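Local coordinates for protein dnab-like replicative helicase (Bacillus phage SPP1, PDB 3BH0) that probably unwinds duplex DNA in the 5'-3' direction at the phage replication fork, powered by ATP hydrolysis, this chain being its C-terminal ATPase domain, at residues Ile48-Pro52 with Lys181-Val185; Tyr65-Val71 with Ala217-Val223; Ala89-Ser93 with Glu148-Ile154; Ile116-Ile122 with Lys141-Ile146. One frame throughout, in Å; residues are numbered along the deposited sequence.

Interaction 1 (Ile48-Pro52 with Lys181-Val185); sequences ITGVP and KRVIV
Residues Ile-48 to Pro-52, part of the loop between helix 31-42 and helix 56-62, lie beside the start of strand 183-188, an inner strand of a RecA-like ATPase core. The two backbones stay apart: the nearest CA atoms, those of Val-51 and Arg-182, are 8.0 Å from each other, so the gap is bridged by side chains, Val-51 from the loop and Arg-182 and Ile-184 from the strand side. Along the loop, Ile-48 stays out of contact, and Thr-49 (phi/psi -75/-65) offers its carbonyl: Arg-182 NH1 donates to Thr-49 O at 3.2 Å and 165°, at the edge of the guanidinium, near its plane. Gly-50, at -77/-165, brings its O to 3.4 Å from Arg-182 NH2. Val-51 is extended (-71/127), t rotamer, pointing across; its CG2 lies over one face of the guanidinium, 3.7 Å from Arg-182 NE, while its CG1 meets Ile-184 CD1 at 3.6 Å. Pro-52 CD is 4.1 Å from Arg-182 NH2. Arg-182 (chi1 near 11°, off any well, chi2 t, chi3 near -127°) and Ile-184 face the loop, and Val-183 between them points away onto helix 164-176, the alternation of an extended chain. Through NE, Arg-182 also forms a salt bridge with Asp-97. The guanidinium therefore joins a charge-balancing carboxylate to a loop carbonyl, while Val-51 and Ile-184 continue the apolar core toward Met-92.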
loop_
_atom_site.group_PDB
_atom_site.type_symbol
_atom_site.label_atom_id
_atom_site.label_comp_id
_atom_site.label_asym_id
_atom_site.label_seq_id
_atom_site.Cartn_x
_atom_site.Cartn_y
_atom_site.Cartn_z
ATOM N N ILE A 48 9.490 -15.621 -3.970
ATOM C CA ILE A 48 8.744 -14.815 -3.006
ATOM C C ILE A 48 7.832 -15.711 -2.164
ATOM O O ILE A 48 6.991 -16.442 -2.697
ATOM C CB ILE A 48 7.919 -13.688 -3.687
ATOM C CG1 ILE A 48 6.872 -14.295 -4.636
ATOM C CG2 ILE A 48 8.844 -12.721 -4.415
ATOM C CD1 ILE A 48 5.690 -13.382 -4.952
ATOM N N THR A 49 8.036 -15.660 -0.854
ATOM C CA THR A 49 7.225 -16.385 0.096
ATOM C C THR A 49 5.877 -15.689 0.226
ATOM O O THR A 49 4.847 -16.240 -0.160
ATOM C CB THR A 49 7.924 -16.439 1.472
ATOM O OG1 THR A 49 9.179 -17.107 1.331
ATOM C CG2 THR A 49 7.071 -17.173 2.502
ATOM N N GLY A 50 5.901 -14.463 0.745
ATOM C CA GLY A 50 4.680 -13.720 1.033
ATOM C C GLY A 50 3.982 -13.093 -0.162
ATOM O O GLY A 50 4.248 -13.433 -1.313
ATOM N N VAL A 51 3.064 -12.183 0.140
ATOM C CA VAL A 51 2.283 -11.486 -0.861
ATOM C C VAL A 51 3.193 -10.508 -1.582
ATOM O O VAL A 51 3.861 -9.689 -0.938
ATOM C CB VAL A 51 1.133 -10.682 -0.215
ATOM C CG1 VAL A 51 0.214 -10.136 -1.282
ATOM C CG2 VAL A 51 0.355 -11.531 0.779
ATOM N N PRO A 52 3.224 -10.582 -2.924
ATOM C CA PRO A 52 4.081 -9.657 -3.672
ATOM C C PRO A 52 3.451 -8.260 -3.826
ATOM O O PRO A 52 2.241 -8.136 -4.059
ATOM C CB PRO A 52 4.212 -10.337 -5.039
ATOM C CG PRO A 52 2.924 -11.104 -5.201
ATOM C CD PRO A 52 2.476 -11.497 -3.816
ATOM N N LYS A 181 -7.702 -17.733 1.415
ATOM C CA LYS A 181 -7.063 -16.577 0.798
ATOM C C LYS A 181 -6.444 -15.643 1.823
ATOM O O LYS A 181 -7.072 -15.295 2.825
ATOM C CB LYS A 181 -8.066 -15.810 -0.062
ATOM C CG LYS A 181 -8.776 -16.636 -1.115
ATOM C CD LYS A 181 -7.941 -16.779 -2.373
ATOM C CE LYS A 181 -8.831 -17.118 -3.551
ATOM N NZ LYS A 181 -9.691 -15.959 -3.960
ATOM N N ARG A 182 -5.208 -15.243 1.564
ATOM C CA ARG A 182 -4.577 -14.180 2.337
ATOM C C ARG A 182 -5.171 -12.818 1.954
ATOM O O ARG A 182 -5.130 -12.432 0.781
ATOM C CB ARG A 182 -3.047 -14.219 2.192
ATOM C CG ARG A 182 -2.527 -15.145 1.095
ATOM C CD ARG A 182 -1.008 -15.271 1.120
ATOM N NE ARG A 182 -0.459 -14.973 -0.200
ATOM C CZ ARG A 182 0.791 -15.208 -0.584
ATOM N NH1 ARG A 182 1.657 -15.768 0.244
ATOM N NH2 ARG A 182 1.175 -14.880 -1.810
ATOM N N VAL A 183 -5.766 -12.150 2.950
ATOM C CA VAL A 183 -6.400 -10.826 2.837
ATOM C C VAL A 183 -5.374 -9.713 3.080
ATOM O O VAL A 183 -4.495 -9.839 3.938
ATOM C CB VAL A 183 -7.569 -10.679 3.863
ATOM C CG1 VAL A 183 -8.225 -9.300 3.807
ATOM C CG2 VAL A 183 -8.622 -11.754 3.652
ATOM N N ILE A 184 -5.487 -8.621 2.325
ATOM C CA ILE A 184 -4.589 -7.479 2.501
ATOM C C ILE A 184 -5.433 -6.241 2.746
ATOM O O ILE A 184 -6.272 -5.893 1.925
ATOM C CB ILE A 184 -3.670 -7.291 1.275
ATOM C CG1 ILE A 184 -2.863 -8.563 1.019
ATOM C CG2 ILE A 184 -2.737 -6.061 1.455
ATOM C CD1 ILE A 184 -3.065 -9.141 -0.349
ATOM N N VAL A 185 -5.224 -5.583 3.880
ATOM C CA VAL A 185 -6.020 -4.402 4.229
ATOM C C VAL A 185 -5.247 -3.124 3.898
ATOM O O VAL A 185 -4.260 -2.810 4.551
ATOM C CB VAL A 185 -6.462 -4.452 5.718
ATOM C CG1 VAL A 185 -7.406 -3.309 6.069
ATOM C CG2 VAL A 185 -7.122 -5.809 6.011
#

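Interaction 2 (Tyr65-Val71 with Ala217-Val223); sequences YKRRNFV and ARELDVV
A Schellman motif ends helix 202-220 where the chain turns into strand 223-228 of the RecA-like core, and a type I beta turn, Lys-66 to Asn-69, leading into strand 70-74 packs against it. Asp-221 (phi/psi 68/48) is the C' residue, with bonds from Val-222 N to Ala-217 O (2.8 Å) and, weakly, Asp-221 N to Arg-218 O (3.2 Å). The closest CA pair is Arg-67 with Val-222, 4.8 Å. Val-223 (t rotamer) has the most surface covered: its CG1 touches Tyr-65 CB at 3.7 Å and Val-71 CG1 at 4.1 Å, its CG2 Lys-66 O at 3.4 Å. Arg-67 (-35/-22) lays CB 3.3 Å from Asp-221 OD1, but the 4.1 Å from its NH1 to Asp-221 OD2 is a proximity of charges only, the oxygen lying well out of the guanidinium plane. Arg-68 meets Arg-218 CD to CD at 3.7 Å, its guanidinium turning away to a salt bridge with Asp-258. Within the turn, Asn-69 N donates to Lys-66 O (2.7 Å) and Lys-66 N to Asn-69 OD1 (2.6 Å).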
loop_
_atom_site.group_PDB
_atom_site.type_symbol
_atom_site.label_atom_id
_atom_site.label_comp_id
_atom_site.label_asym_id
_atom_site.label_seq_id
_atom_site.Cartn_x
_atom_site.Cartn_y
_atom_site.Cartn_z
ATOM N N TYR A 65 5.041 -9.716 1.416
ATOM C CA TYR A 65 4.448 -9.302 2.678
ATOM C C TYR A 65 3.953 -10.520 3.414
ATOM O O TYR A 65 3.364 -11.403 2.827
ATOM C CB TYR A 65 3.302 -8.300 2.469
ATOM C CG TYR A 65 3.717 -7.005 1.803
ATOM C CD1 TYR A 65 4.815 -6.265 2.272
ATOM C CD2 TYR A 65 3.016 -6.522 0.699
ATOM C CE1 TYR A 65 5.197 -5.086 1.661
ATOM C CE2 TYR A 65 3.393 -5.337 0.076
ATOM C CZ TYR A 65 4.480 -4.620 0.560
ATOM O OH TYR A 65 4.839 -3.440 -0.068
ATOM N N LYS A 66 4.210 -10.556 4.712
ATOM C CA LYS A 66 3.848 -11.706 5.535
ATOM C C LYS A 66 2.516 -11.454 6.218
ATOM O O LYS A 66 2.232 -10.338 6.649
ATOM C CB LYS A 66 4.915 -11.988 6.614
ATOM C CG LYS A 66 6.380 -11.984 6.137
ATOM C CD LYS A 66 6.665 -12.996 5.017
ATOM C CE LYS A 66 8.123 -12.901 4.584
ATOM N NZ LYS A 66 8.234 -13.090 3.112
ATOM N N ARG A 67 1.728 -12.515 6.327
ATOM C CA ARG A 67 0.493 -12.534 7.098
ATOM C C ARG A 67 0.479 -11.702 8.403
ATOM O O ARG A 67 -0.579 -11.321 8.877
ATOM C CB ARG A 67 0.117 -13.986 7.400
ATOM C CG ARG A 67 -0.027 -14.876 6.167
ATOM C CD ARG A 67 -1.485 -15.291 5.933
ATOM N NE ARG A 67 -1.590 -16.491 5.094
ATOM C CZ ARG A 67 -2.694 -17.232 4.947
ATOM N NH1 ARG A 67 -3.819 -16.916 5.593
ATOM N NH2 ARG A 67 -2.672 -18.299 4.145
ATOM N N ARG A 68 1.615 -11.383 8.993
ATOM C CA ARG A 68 1.550 -10.552 10.205
ATOM C C ARG A 68 1.928 -9.062 10.016
ATOM O O ARG A 68 1.751 -8.239 10.929
ATOM C CB ARG A 68 2.387 -11.212 11.320
ATOM C CG ARG A 68 3.885 -10.910 11.311
ATOM C CD ARG A 68 4.280 -9.987 12.476
ATOM N NE ARG A 68 5.667 -9.541 12.339
ATOM C CZ ARG A 68 6.318 -8.752 13.193
ATOM N NH1 ARG A 68 5.736 -8.274 14.283
ATOM N NH2 ARG A 68 7.579 -8.435 12.949
ATOM N N ASN A 69 2.434 -8.728 8.827
ATOM C CA ASN A 69 3.076 -7.429 8.591
ATOM C C ASN A 69 2.151 -6.222 8.684
ATOM O O ASN A 69 1.007 -6.246 8.243
ATOM C CB ASN A 69 3.810 -7.393 7.243
ATOM C CG ASN A 69 4.961 -8.380 7.155
ATOM O OD1 ASN A 69 5.447 -8.657 6.059
ATOM N ND2 ASN A 69 5.410 -8.912 8.300
ATOM N N PHE A 70 2.682 -5.169 9.275
ATOM C CA PHE A 70 2.052 -3.874 9.257
ATOM C C PHE A 70 3.000 -2.988 8.457
ATOM O O PHE A 70 4.095 -2.648 8.920
ATOM C CB PHE A 70 1.852 -3.372 10.686
ATOM C CG PHE A 70 1.287 -1.998 10.779
ATOM C CD1 PHE A 70 0.364 -1.539 9.849
ATOM C CD2 PHE A 70 1.662 -1.164 11.819
ATOM C CE1 PHE A 70 -0.158 -0.264 9.939
ATOM C CE2 PHE A 70 1.145 0.124 11.917
ATOM C CZ PHE A 70 0.230 0.568 10.976
ATOM N N VAL A 71 2.600 -2.669 7.229
ATOM C CA VAL A 71 3.433 -1.859 6.356
ATOM C C VAL A 71 2.861 -0.476 6.106
ATOM O O VAL A 71 1.658 -0.280 5.945
ATOM C CB VAL A 71 3.924 -2.616 5.062
ATOM C CG1 VAL A 71 3.238 -3.932 4.899
ATOM C CG2 VAL A 71 3.803 -1.781 3.807
ATOM N N ALA A 217 -3.499 -6.680 12.355
ATOM C CA ALA A 217 -2.669 -7.434 11.416
ATOM C C ALA A 217 -2.339 -8.802 12.007
ATOM O O ALA A 217 -2.520 -9.835 11.359
ATOM C CB ALA A 217 -1.387 -6.659 11.097
ATOM N N ARG A 218 -1.860 -8.779 13.253
ATOM C CA ARG A 218 -1.470 -9.977 13.999
ATOM C C ARG A 218 -2.658 -10.884 14.364
ATOM O O ARG A 218 -2.648 -12.072 14.043
ATOM C CB ARG A 218 -0.693 -9.571 15.265
ATOM C CG ARG A 218 0.717 -9.064 14.992
ATOM C CD ARG A 218 1.777 -10.152 15.180
ATOM N NE ARG A 218 2.015 -10.360 16.605
ATOM C CZ ARG A 218 1.929 -11.526 17.240
ATOM N NH1 ARG A 218 1.669 -12.655 16.590
ATOM N NH2 ARG A 218 2.152 -11.549 18.539
ATOM N N GLU A 219 -3.668 -10.311 15.020
ATOM C CA GLU A 219 -4.791 -11.067 15.608
ATOM C C GLU A 219 -5.687 -11.685 14.546
ATOM O O GLU A 219 -6.161 -12.805 14.715
ATOM C CB GLU A 219 -5.605 -10.189 16.577
ATOM C CG GLU A 219 -6.384 -10.953 17.643
ATOM C CD GLU A 219 -6.349 -10.272 19.033
ATOM O OE1 GLU A 219 -6.754 -9.087 19.146
ATOM O OE2 GLU A 219 -5.921 -10.937 20.020
ATOM N N LEU A 220 -5.908 -10.967 13.447
ATOM C CA LEU A 220 -6.680 -11.516 12.320
ATOM C C LEU A 220 -5.815 -12.215 11.274
ATOM O O LEU A 220 -6.334 -12.870 10.379
ATOM C CB LEU A 220 -7.575 -10.448 11.667
ATOM C CG LEU A 220 -8.511 -9.666 12.592
ATOM C CD1 LEU A 220 -9.354 -8.671 11.778
ATOM C CD2 LEU A 220 -9.393 -10.627 13.423
ATOM N N ASP A 221 -4.497 -12.083 11.392
ATOM C CA ASP A 221 -3.566 -12.767 10.483
ATOM C C ASP A 221 -3.644 -12.200 9.053
ATOM O O ASP A 221 -3.715 -12.943 8.064
ATOM C CB ASP A 221 -3.794 -14.302 10.512
ATOM C CG ASP A 221 -2.573 -15.097 10.054
ATOM O OD1 ASP A 221 -1.420 -14.620 10.212
ATOM O OD2 ASP A 221 -2.780 -16.217 9.534
ATOM N N VAL A 222 -3.604 -10.873 8.951
ATOM C CA VAL A 222 -3.633 -10.193 7.649
ATOM C C VAL A 222 -2.439 -9.258 7.443
ATOM O O VAL A 222 -1.775 -8.868 8.404
ATOM C CB VAL A 222 -4.963 -9.397 7.430
ATOM C CG1 VAL A 222 -6.161 -10.364 7.328
ATOM C CG2 VAL A 222 -5.184 -8.322 8.522
ATOM N N VAL A 223 -2.168 -8.916 6.183
ATOM C CA VAL A 223 -1.273 -7.800 5.876
ATOM C C VAL A 223 -2.055 -6.489 5.983
ATOM O O VAL A 223 -3.088 -6.334 5.350
ATOM C CB VAL A 223 -0.643 -7.912 4.471
ATOM C CG1 VAL A 223 0.391 -6.780 4.257
ATOM C CG2 VAL A 223 0.011 -9.286 4.285
#

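Interaction 3 (Ala89-Ser93 with Glu148-Ile154); sequences AKNMS and EISNSNI
Two helix C-terminal ends meet here, Ala-89 to Ser-93 from helix 81-93 and Glu-148 to Ile-154, where helix 139-150 gives way to strand 154-157. Glu-148, in the last turn of its helix, points across to Lys-90, whose side chain (chi1 t, chi2 near -105°, then t, t) sets NZ 3.4 Å from both Glu-148 OE1 and OE2, a weakly hydrogen-bonded salt bridge. Asn-151 (phi/psi -103/38) leaves the helix. Ser-152 (p rotamer) turns its OG back to Ile-149 O at 2.7 Å and brings its CB 3.3 Å from Ser-93 OG. Asn-153 CA lies 5.3 Å from Ser-93 CA. Asn-153 N donates to Ser-93 OG (3.0 Å, 166°), and Asn-153 ND2 weakly to Ser-93 O (3.2 Å). Ile-154 CD1 sits 3.9 Å from Ala-89 CB and 3.4 Å from Ala-89 O. In this alpha/beta core, helix 81-93, which follows a probable Walker A P-loop, packs over strands 98-103 and 183-188; Ala-89 and Ile-154 both touch Val-99 of strand 98-103, beside which outermost strand 154-157 runs parallel.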
loop_
_atom_site.group_PDB
_atom_site.type_symbol
_atom_site.label_atom_id
_atom_site.label_comp_id
_atom_site.label_asym_id
_atom_site.label_seq_id
_atom_site.Cartn_x
_atom_site.Cartn_y
_atom_site.Cartn_z
ATOM N N ALA A 89 -2.149 -2.823 -5.100
ATOM C CA ALA A 89 -3.431 -3.486 -4.879
ATOM C C ALA A 89 -3.777 -4.432 -6.024
ATOM O O ALA A 89 -4.223 -5.556 -5.799
ATOM C CB ALA A 89 -4.542 -2.469 -4.674
ATOM N N LYS A 90 -3.550 -3.984 -7.254
ATOM C CA LYS A 90 -3.934 -4.761 -8.417
ATOM C C LYS A 90 -2.967 -5.911 -8.641
ATOM O O LYS A 90 -3.389 -6.995 -9.037
ATOM C CB LYS A 90 -4.038 -3.865 -9.651
ATOM C CG LYS A 90 -5.002 -4.390 -10.732
ATOM C CD LYS A 90 -4.230 -4.972 -11.893
ATOM C CE LYS A 90 -5.143 -5.638 -12.909
ATOM N NZ LYS A 90 -4.314 -5.983 -14.122
ATOM N N ASN A 91 -1.685 -5.664 -8.377
ATOM C CA ASN A 91 -0.633 -6.674 -8.443
ATOM C C ASN A 91 -0.842 -7.843 -7.487
ATOM O O ASN A 91 -0.582 -8.997 -7.833
ATOM C CB ASN A 91 0.714 -6.033 -8.134
ATOM C CG ASN A 91 1.301 -5.321 -9.316
ATOM O OD1 ASN A 91 0.804 -5.433 -10.438
ATOM N ND2 ASN A 91 2.382 -4.590 -9.081
ATOM N N MET A 92 -1.289 -7.527 -6.276
ATOM C CA MET A 92 -1.654 -8.537 -5.285
ATOM C C MET A 92 -2.928 -9.262 -5.668
ATOM O O MET A 92 -3.040 -10.465 -5.446
ATOM C CB MET A 92 -1.856 -7.895 -3.923
ATOM C CG MET A 92 -0.615 -7.279 -3.366
ATOM S SD MET A 92 -1.022 -6.331 -1.917
ATOM C CE MET A 92 0.567 -5.598 -1.651
ATOM N N SER A 93 -3.891 -8.530 -6.222
ATOM C CA SER A 93 -5.101 -9.127 -6.750
ATOM C C SER A 93 -4.760 -10.160 -7.812
ATOM O O SER A 93 -5.419 -11.192 -7.907
ATOM C CB SER A 93 -6.018 -8.063 -7.336
ATOM O OG SER A 93 -7.124 -8.666 -7.987
ATOM N N GLU A 148 -10.900 -6.884 -16.381
ATOM C CA GLU A 148 -9.889 -7.200 -15.372
ATOM C C GLU A 148 -10.252 -6.772 -13.951
ATOM O O GLU A 148 -10.000 -7.526 -12.998
ATOM C CB GLU A 148 -8.528 -6.643 -15.772
ATOM C CG GLU A 148 -7.849 -7.516 -16.788
ATOM C CD GLU A 148 -6.359 -7.532 -16.614
ATOM O OE1 GLU A 148 -5.714 -6.603 -17.148
ATOM O OE2 GLU A 148 -5.841 -8.469 -15.956
ATOM N N ILE A 149 -10.848 -5.582 -13.822
ATOM C CA ILE A 149 -11.292 -5.047 -12.530
ATOM C C ILE A 149 -12.485 -5.846 -11.995
ATOM O O ILE A 149 -12.594 -6.078 -10.782
ATOM C CB ILE A 149 -11.656 -3.522 -12.612
ATOM C CG1 ILE A 149 -10.592 -2.718 -13.365
ATOM C CG2 ILE A 149 -11.881 -2.918 -11.223
ATOM C CD1 ILE A 149 -9.232 -2.723 -12.730
ATOM N N SER A 150 -13.374 -6.256 -12.904
ATOM C CA SER A 150 -14.549 -7.080 -12.574
ATOM C C SER A 150 -14.178 -8.467 -12.070
ATOM O O SER A 150 -14.858 -9.023 -11.207
ATOM C CB SER A 150 -15.455 -7.231 -13.797
ATOM O OG SER A 150 -16.710 -7.776 -13.424
ATOM N N ASN A 151 -13.104 -9.017 -12.630
ATOM C CA ASN A 151 -12.599 -10.328 -12.242
ATOM C C ASN A 151 -11.359 -10.208 -11.355
ATOM O O ASN A 151 -10.409 -10.992 -11.465
ATOM C CB ASN A 151 -12.325 -11.179 -13.490
ATOM C CG ASN A 151 -13.605 -11.534 -14.250
ATOM O OD1 ASN A 151 -14.480 -10.685 -14.467
ATOM N ND2 ASN A 151 -13.722 -12.800 -14.652
ATOM N N SER A 152 -11.379 -9.202 -10.482
ATOM C CA SER A 152 -10.312 -8.984 -9.514
ATOM C C SER A 152 -10.846 -9.147 -8.091
ATOM O O SER A 152 -12.067 -9.163 -7.862
ATOM C CB SER A 152 -9.692 -7.593 -9.694
ATOM O OG SER A 152 -10.510 -6.602 -9.100
ATOM N N ASN A 153 -9.915 -9.253 -7.142
ATOM C CA ASN A 153 -10.249 -9.423 -5.730
ATOM C C ASN A 153 -9.997 -8.123 -4.954
ATOM O O ASN A 153 -9.358 -8.107 -3.895
ATOM C CB ASN A 153 -9.449 -10.593 -5.150
ATOM C CG ASN A 153 -9.380 -11.765 -6.102
ATOM O OD1 ASN A 153 -10.390 -12.406 -6.376
ATOM N ND2 ASN A 153 -8.191 -12.028 -6.642
ATOM N N ILE A 154 -10.503 -7.035 -5.518
ATOM C CA ILE A 154 -10.353 -5.727 -4.947
ATOM C C ILE A 154 -11.704 -5.390 -4.377
ATOM O O ILE A 154 -12.688 -5.324 -5.104
ATOM C CB ILE A 154 -9.970 -4.672 -6.018
ATOM C CG1 ILE A 154 -8.703 -5.078 -6.774
ATOM C CG2 ILE A 154 -9.822 -3.268 -5.392
ATOM C CD1 ILE A 154 -7.421 -4.568 -6.170
#

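Interaction 4 (Ile116-Ile122 with Lys141-Ile146); sequences IVTAGSI and KLSMAI
This is a mainly apolar contact, across the chain's centre from the 65-71/217-223 contact, between the C-terminal end of helix 108-119 with the turn after it (Ile-116 to Ile-122) and helix 139-150 (Lys-141 to Ile-146). Ala-145 faces Gly-120 at the closest approach, 4.9 Å between CA atoms; its CB lies 3.8 Å from Gly-120 N, 4.0 Å from Ile-116 CG2 and 4.3 Å from Ala-119 CB. A CB on Gly-120 would come about 3.1 Å from Ala-145 CB, so the missing side chain lets the backbones close up. A Schellman motif ends helix 108-119: Ser-121 has positive phi (46/53) and Ile-122 N bonds to Val-117 O at 3.3 Å, following the helical bond of Gly-120 N to Ile-116 O (3.0 Å). The reversal turns Ile-122 (mt) toward helix 139-150, its CD1 4.0 Å from Leu-142 CB, while Ile-116 CD1 meets Ile-146 CG1 at 4.0 Å. Lys-141 stretches along the turn, CD 3.3 Å from Gly-120 O, and its NZ donates to Ser-121 O at 3.2 Å.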
loop_
_atom_site.group_PDB
_atom_site.type_symbol
_atom_site.label_atom_id
_atom_site.label_comp_id
_atom_site.label_asym_id
_atom_site.label_seq_id
_atom_site.Cartn_x
_atom_site.Cartn_y
_atom_site.Cartn_z
ATOM N N ILE A 116 -8.976 1.369 -13.806
ATOM C CA ILE A 116 -9.198 1.280 -15.254
ATOM C C ILE A 116 -8.095 1.983 -16.057
ATOM O O ILE A 116 -7.442 1.369 -16.895
ATOM C CB ILE A 116 -10.583 1.850 -15.644
ATOM C CG1 ILE A 116 -11.701 0.903 -15.194
ATOM C CG2 ILE A 116 -10.670 2.092 -17.160
ATOM C CD1 ILE A 116 -13.038 1.584 -14.992
ATOM N N VAL A 117 -7.890 3.266 -15.790
ATOM C CA VAL A 117 -6.841 4.041 -16.438
ATOM C C VAL A 117 -5.494 3.314 -16.430
ATOM O O VAL A 117 -4.833 3.228 -17.463
ATOM C CB VAL A 117 -6.724 5.452 -15.804
ATOM C CG1 VAL A 117 -5.403 6.122 -16.158
ATOM C CG2 VAL A 117 -7.906 6.320 -16.224
ATOM N N THR A 118 -5.099 2.779 -15.272
ATOM C CA THR A 118 -3.819 2.071 -15.153
ATOM C C THR A 118 -3.787 0.732 -15.908
ATOM O O THR A 118 -2.806 0.428 -16.606
ATOM C CB THR A 118 -3.390 1.854 -13.678
ATOM O OG1 THR A 118 -3.599 3.057 -12.926
ATOM C CG2 THR A 118 -1.920 1.463 -13.609
ATOM N N ALA A 119 -4.848 -0.060 -15.765
ATOM C CA ALA A 119 -4.898 -1.399 -16.361
ATOM C C ALA A 119 -4.875 -1.346 -17.892
ATOM O O ALA A 119 -4.065 -2.023 -18.531
ATOM C CB ALA A 119 -6.121 -2.170 -15.864
ATOM N N GLY A 120 -5.748 -0.523 -18.471
ATOM C CA GLY A 120 -5.911 -0.473 -19.917
ATOM C C GLY A 120 -5.009 0.482 -20.676
ATOM O O GLY A 120 -5.158 0.621 -21.891
ATOM N N SER A 121 -4.066 1.124 -19.985
ATOM C CA SER A 121 -3.275 2.213 -20.570
ATOM C C SER A 121 -4.147 3.219 -21.338
ATOM O O SER A 121 -3.901 3.519 -22.515
ATOM C CB SER A 121 -2.135 1.682 -21.454
ATOM O OG SER A 121 -0.901 1.668 -20.755
ATOM N N ILE A 122 -5.175 3.725 -20.664
ATOM C CA ILE A 122 -6.004 4.786 -21.210
ATOM C C ILE A 122 -5.597 6.112 -20.555
ATOM O O ILE A 122 -5.068 6.122 -19.444
ATOM C CB ILE A 122 -7.505 4.501 -21.004
ATOM C CG1 ILE A 122 -7.817 3.030 -21.318
ATOM C CG2 ILE A 122 -8.346 5.440 -21.869
ATOM C CD1 ILE A 122 -9.269 2.630 -21.121
ATOM N N LYS A 141 -9.717 -1.470 -25.162
ATOM C CA LYS A 141 -8.982 -1.258 -23.914
ATOM C C LYS A 141 -9.923 -1.151 -22.704
ATOM O O LYS A 141 -9.748 -1.869 -21.721
ATOM C CB LYS A 141 -8.117 0.006 -24.006
ATOM C CG LYS A 141 -6.848 -0.141 -24.813
ATOM C CD LYS A 141 -6.210 1.217 -25.006
ATOM C CE LYS A 141 -4.805 1.084 -25.549
ATOM N NZ LYS A 141 -4.077 2.385 -25.449
ATOM N N LEU A 142 -10.913 -0.261 -22.792
ATOM C CA LEU A 142 -11.849 -0.009 -21.694
ATOM C C LEU A 142 -12.598 -1.257 -21.245
ATOM O O LEU A 142 -12.802 -1.460 -20.046
ATOM C CB LEU A 142 -12.839 1.109 -22.057
ATOM C CG LEU A 142 -14.031 1.344 -21.111
ATOM C CD1 LEU A 142 -14.186 2.808 -20.790
ATOM C CD2 LEU A 142 -15.341 0.773 -21.664
ATOM N N SER A 143 -13.015 -2.076 -22.211
ATOM C CA SER A 143 -13.739 -3.317 -21.938
ATOM C C SER A 143 -12.784 -4.405 -21.439
ATOM O O SER A 143 -13.165 -5.239 -20.616
ATOM C CB SER A 143 -14.488 -3.778 -23.188
ATOM O OG SER A 143 -15.202 -4.975 -22.936
ATOM N N MET A 144 -11.550 -4.388 -21.951
ATOM C CA MET A 144 -10.461 -5.229 -21.435
ATOM C C MET A 144 -10.177 -4.855 -19.979
ATOM O O MET A 144 -10.133 -5.724 -19.109
ATOM C CB MET A 144 -9.200 -5.079 -22.308
ATOM C CG MET A 144 -7.969 -5.901 -21.875
ATOM S SD MET A 144 -6.732 -5.000 -20.887
ATOM C CE MET A 144 -6.125 -3.779 -22.062
ATOM N N ALA A 145 -10.016 -3.551 -19.738
ATOM C CA ALA A 145 -9.781 -2.987 -18.405
ATOM C C ALA A 145 -10.935 -3.232 -17.436
ATOM O O ALA A 145 -10.701 -3.606 -16.294
ATOM C CB ALA A 145 -9.466 -1.490 -18.498
ATOM N N ILE A 146 -12.171 -3.026 -17.880
ATOM C CA ILE A 146 -13.327 -3.295 -17.020
ATOM C C ILE A 146 -13.474 -4.788 -16.729
ATOM O O ILE A 146 -14.001 -5.182 -15.685
ATOM C CB ILE A 146 -14.635 -2.693 -17.585
ATOM C CG1 ILE A 146 -14.613 -1.173 -17.396
ATOM C CG2 ILE A 146 -15.876 -3.319 -16.913
ATOM C CD1 ILE A 146 -15.724 -0.432 -18.097
#

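In the fold
From the N terminus, the loop 48-52 comes first and meets its partner only at strand 183-188, in interaction 1. Residues 65-71 open interaction 2 before that loop closes and find 217-223 after it, so these two contacts cross; together they bind the early loop and the start of strand 70-74 to strands 183-188 and 223-228 of one sheet. Interaction 3 falls within both spans, and interaction 4 within interaction 3; they bring helix 139-150 to helices 81-93 and 108-119. Met-92 of helix 81-93 reaches Val-51, Ile-184 and Tyr-65, linking interaction 3 to the first two. Interaction 4 lies about 31 Å, centre to centre, from interaction 2, across the chain's centre.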